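Long-range contact in DNA polymerase III subunit beta (Helicobacter pylori 26695, PDB 4S3I), which forms a ring-shaped dimer that slides along DNA and tethers DNA polymerases and other proteins to it, making synthesis processive: residues 344-356 with 364-376. Residues are numbered along the deposited sequence; the frame is centred on the assembly and turned at random.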
# COMPACT_ATOMS: atom_id res chain seq x y z
N ASN A 344 4.24 -26.92 30.34
CA ASN A 344 4.00 -28.15 31.07
C ASN A 344 4.01 -29.28 30.05
O ASN A 344 4.98 -29.44 29.32
CB ASN A 344 2.68 -28.07 31.84
CG ASN A 344 2.73 -27.07 32.96
OD1 ASN A 344 3.64 -27.11 33.79
ND2 ASN A 344 1.78 -26.14 32.98
N GLU A 345 2.92 -30.04 29.96
CA GLU A 345 2.81 -31.08 28.94
C GLU A 345 2.67 -30.46 27.53
O GLU A 345 2.17 -29.34 27.39
CB GLU A 345 1.63 -32.00 29.25
CG GLU A 345 1.97 -33.49 29.22
CD GLU A 345 3.21 -33.83 30.03
OE1 GLU A 345 4.14 -34.46 29.47
OE2 GLU A 345 3.26 -33.49 31.24
N PRO A 346 3.13 -31.19 26.50
CA PRO A 346 3.07 -30.68 25.12
C PRO A 346 1.66 -30.43 24.65
O PRO A 346 1.48 -29.70 23.68
CB PRO A 346 3.66 -31.83 24.30
CG PRO A 346 4.56 -32.54 25.23
CD PRO A 346 3.90 -32.44 26.58
N SER A 347 0.68 -31.05 25.31
CA SER A 347 -0.73 -30.87 24.96
C SER A 347 -1.34 -29.74 25.79
O SER A 347 -2.51 -29.38 25.59
CB SER A 347 -1.50 -32.17 25.21
OG SER A 347 -1.30 -32.61 26.54
N SER A 348 -0.55 -29.17 26.69
CA SER A 348 -1.00 -28.12 27.60
C SER A 348 -0.62 -26.72 27.12
O SER A 348 0.40 -26.55 26.44
CB SER A 348 -0.43 -28.34 29.01
OG SER A 348 -1.07 -29.42 29.66
N PRO A 349 -1.44 -25.72 27.47
CA PRO A 349 -1.15 -24.31 27.16
C PRO A 349 0.24 -23.91 27.63
O PRO A 349 0.68 -24.34 28.70
CB PRO A 349 -2.20 -23.56 27.98
CG PRO A 349 -3.37 -24.50 28.05
CD PRO A 349 -2.77 -25.89 28.08
N PHE A 350 0.93 -23.09 26.84
CA PHE A 350 2.23 -22.60 27.24
C PHE A 350 2.29 -21.09 27.18
O PHE A 350 1.47 -20.45 26.53
CB PHE A 350 3.34 -23.20 26.37
CG PHE A 350 3.20 -22.88 24.90
CD1 PHE A 350 3.86 -21.78 24.35
CD2 PHE A 350 2.44 -23.69 24.07
CE1 PHE A 350 3.75 -21.49 22.98
CE2 PHE A 350 2.33 -23.41 22.71
CZ PHE A 350 2.98 -22.32 22.17
N LEU A 351 3.30 -20.52 27.84
CA LEU A 351 3.36 -19.09 28.05
C LEU A 351 4.60 -18.52 27.39
O LEU A 351 5.67 -19.14 27.43
CB LEU A 351 3.38 -18.78 29.56
CG LEU A 351 3.18 -17.33 29.99
CD1 LEU A 351 1.71 -16.95 29.86
CD2 LEU A 351 3.68 -17.07 31.41
N ILE A 352 4.46 -17.35 26.77
CA ILE A 352 5.61 -16.61 26.26
C ILE A 352 5.65 -15.26 26.94
O ILE A 352 4.64 -14.57 26.99
CB ILE A 352 5.52 -16.44 24.71
CG1 ILE A 352 5.77 -17.79 24.03
CG2 ILE A 352 6.53 -15.41 24.20
CD1 ILE A 352 5.47 -17.79 22.54
N GLN A 353 6.80 -14.88 27.49
CA GLN A 353 6.91 -13.59 28.15
C GLN A 353 8.33 -13.06 28.08
O GLN A 353 9.25 -13.79 27.68
CB GLN A 353 6.39 -13.66 29.59
CG GLN A 353 7.27 -14.46 30.54
CD GLN A 353 6.62 -14.68 31.90
OE1 GLN A 353 7.20 -15.33 32.77
NE2 GLN A 353 5.41 -14.14 32.10
N GLU A 354 8.52 -11.80 28.46
CA GLU A 354 9.84 -11.21 28.41
C GLU A 354 10.75 -11.92 29.39
O GLU A 354 10.30 -12.52 30.37
CB GLU A 354 9.79 -9.70 28.76
CG GLU A 354 8.98 -8.84 27.81
CD GLU A 354 9.22 -7.34 28.00
OE1 GLU A 354 9.94 -6.95 28.94
OE2 GLU A 354 8.70 -6.55 27.18
N SER A 355 12.04 -11.85 29.13
CA SER A 355 13.03 -12.22 30.12
C SER A 355 12.89 -11.16 31.22
O SER A 355 12.62 -9.99 30.91
CB SER A 355 14.43 -12.18 29.48
OG SER A 355 15.42 -12.59 30.39
N LEU A 356 13.06 -11.56 32.48
CA LEU A 356 12.93 -10.63 33.61
C LEU A 356 11.57 -9.91 33.63
O LEU A 356 11.51 -8.71 33.95
CB LEU A 356 14.04 -9.56 33.60
CG LEU A 356 15.51 -9.96 33.52
CD1 LEU A 356 16.39 -8.72 33.66
CD2 LEU A 356 15.86 -10.98 34.58
N ASN A 364 6.95 1.27 30.09
CA ASN A 364 6.52 0.24 29.16
C ASN A 364 5.62 -0.80 29.81
O ASN A 364 5.69 -1.03 31.02
CB ASN A 364 7.77 -0.46 28.62
CG ASN A 364 8.73 -0.85 29.75
OD1 ASN A 364 9.28 0.02 30.44
ND2 ASN A 364 8.93 -2.16 29.95
N ALA A 365 4.79 -1.45 29.01
CA ALA A 365 4.01 -2.57 29.50
C ALA A 365 4.77 -3.85 29.16
O ALA A 365 5.36 -3.93 28.08
CB ALA A 365 2.65 -2.59 28.85
N LYS A 366 4.74 -4.85 30.04
CA LYS A 366 5.28 -6.16 29.68
C LYS A 366 4.16 -7.16 29.49
O LYS A 366 3.46 -7.52 30.44
CB LYS A 366 6.28 -6.66 30.73
CG LYS A 366 7.39 -5.67 31.03
CD LYS A 366 8.47 -6.32 31.88
CE LYS A 366 9.53 -5.31 32.30
NZ LYS A 366 10.48 -5.97 33.25
N ILE A 367 3.99 -7.59 28.25
CA ILE A 367 2.88 -8.44 27.86
C ILE A 367 3.34 -9.90 27.88
O ILE A 367 4.46 -10.20 27.44
CB ILE A 367 2.38 -8.08 26.43
CG1 ILE A 367 1.36 -6.93 26.47
CG2 ILE A 367 1.70 -9.27 25.76
CD1 ILE A 367 1.80 -5.70 27.22
N SER A 368 2.49 -10.79 28.39
CA SER A 368 2.74 -12.22 28.38
C SER A 368 1.64 -12.82 27.53
O SER A 368 0.52 -12.32 27.56
CB SER A 368 2.66 -12.79 29.80
OG SER A 368 3.64 -12.20 30.64
N THR A 369 1.95 -13.87 26.78
CA THR A 369 0.93 -14.53 25.98
C THR A 369 0.83 -16.01 26.32
O THR A 369 1.84 -16.74 26.33
CB THR A 369 1.18 -14.36 24.47
OG1 THR A 369 1.27 -12.97 24.13
CG2 THR A 369 0.04 -15.00 23.68
N LEU A 370 -0.39 -16.46 26.59
CA LEU A 370 -0.66 -17.87 26.84
C LEU A 370 -1.30 -18.46 25.59
O LEU A 370 -2.26 -17.89 25.06
CB LEU A 370 -1.59 -18.02 28.05
CG LEU A 370 -1.96 -19.47 28.37
CD1 LEU A 370 -0.82 -20.18 29.08
CD2 LEU A 370 -3.25 -19.55 29.19
N MET A 371 -0.78 -19.59 25.11
CA MET A 371 -1.22 -20.18 23.84
C MET A 371 -1.52 -21.66 23.96
O MET A 371 -0.83 -22.38 24.69
CB MET A 371 -0.13 -20.01 22.78
CG MET A 371 -0.14 -18.70 22.05
SD MET A 371 1.45 -18.42 21.28
CE MET A 371 1.58 -19.87 20.22
N MET A 372 -2.53 -22.12 23.23
CA MET A 372 -2.80 -23.55 23.10
C MET A 372 -1.85 -24.13 22.05
O MET A 372 -1.70 -23.55 20.97
CB MET A 372 -4.24 -23.79 22.63
CG MET A 372 -5.31 -23.23 23.56
SD MET A 372 -6.93 -23.07 22.76
CE MET A 372 -7.27 -24.77 22.29
N PRO A 373 -1.20 -25.27 22.36
CA PRO A 373 -0.30 -25.90 21.38
C PRO A 373 -1.08 -26.70 20.34
O PRO A 373 -2.28 -26.92 20.51
CB PRO A 373 0.52 -26.85 22.24
CG PRO A 373 -0.45 -27.27 23.32
CD PRO A 373 -1.20 -26.00 23.64
N ILE A 374 -0.39 -27.12 19.28
CA ILE A 374 -0.94 -28.03 18.28
C ILE A 374 -0.53 -29.45 18.66
O ILE A 374 0.61 -29.66 19.09
CB ILE A 374 -0.36 -27.74 16.88
CG1 ILE A 374 -0.33 -26.23 16.60
CG2 ILE A 374 -1.13 -28.49 15.80
CD1 ILE A 374 -1.72 -25.60 16.44
N THR A 375 -1.42 -30.42 18.50
CA THR A 375 -1.11 -31.81 18.84
C THR A 375 -0.09 -32.40 17.86
O THR A 375 -0.17 -32.13 16.66
CB THR A 375 -2.37 -32.70 18.88
OG1 THR A 375 -3.12 -32.51 17.67
CG2 THR A 375 -3.24 -32.35 20.07
N LEU A 376 0.85 -33.19 18.40
CA LEU A 376 1.97 -33.79 17.64
C LEU A 376 3.06 -32.78 17.24
O LEU A 376 3.96 -32.47 18.03
CB LEU A 376 1.47 -34.57 16.41
CG LEU A 376 1.15 -36.06 16.56
CD1 LEU A 376 0.85 -36.43 18.00
CD2 LEU A 376 0.01 -36.48 15.64
O HOH W 1 2.36 -29.92 21.18
O HOH W 2 3.79 -12.26 24.51
O HOH W 3 6.06 -6.59 26.27
O HOH W 4 11.76 -7.63 31.02
O HOH W 5 6.36 -10.30 29.55
O HOH W 6 8.26 -3.92 27.66
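A chi1 of 60° sets F350 CG between the backbone N and the carbonyl carbon, bringing the ring beneath M371 CB, while M371 sets CG beside its N and bends at chi3 (59°), curling its methyl back to the ring. CB of M371 lies over one face of the F350 ring, 4.2 Å from the centroid, and the bend at chi3 closes M371 CE on F350 CZ at 3.4 Å; SD stands obliquely to the ring in a Met-aromatic contact. P373 takes the ring edge with its CA in plane, and P373 CG lies 3.1 Å from P346 O, against the type I turn E345 to S348. Behind these side chains runs an antiparallel ladder: F350 and M371 form one hydrogen-bonded pair, I352 and T369 the next, the latter tied by I352 N to T369 O at 2.7 Å. L351 and L370 pack on the opposite face. Further along, Q353 NE2 donates to S368 OG (3.0 Å), nearly in the amide plane, while its OE1 accepts a hydrogen bond from R342 NE. Past the last pair water 5 bridges E354 N and I367 O. K366 crosses E354 at about a right angle and reaches L356 O with NZ (3.0 Å), which also bonds K359 O. Strand 338-343 flanks 350-354, helix 324-332 covers the F350 and M371 face, and 368-371, pairing with 179-185, joins C-terminal and central domains in one continuous antiparallel sheet.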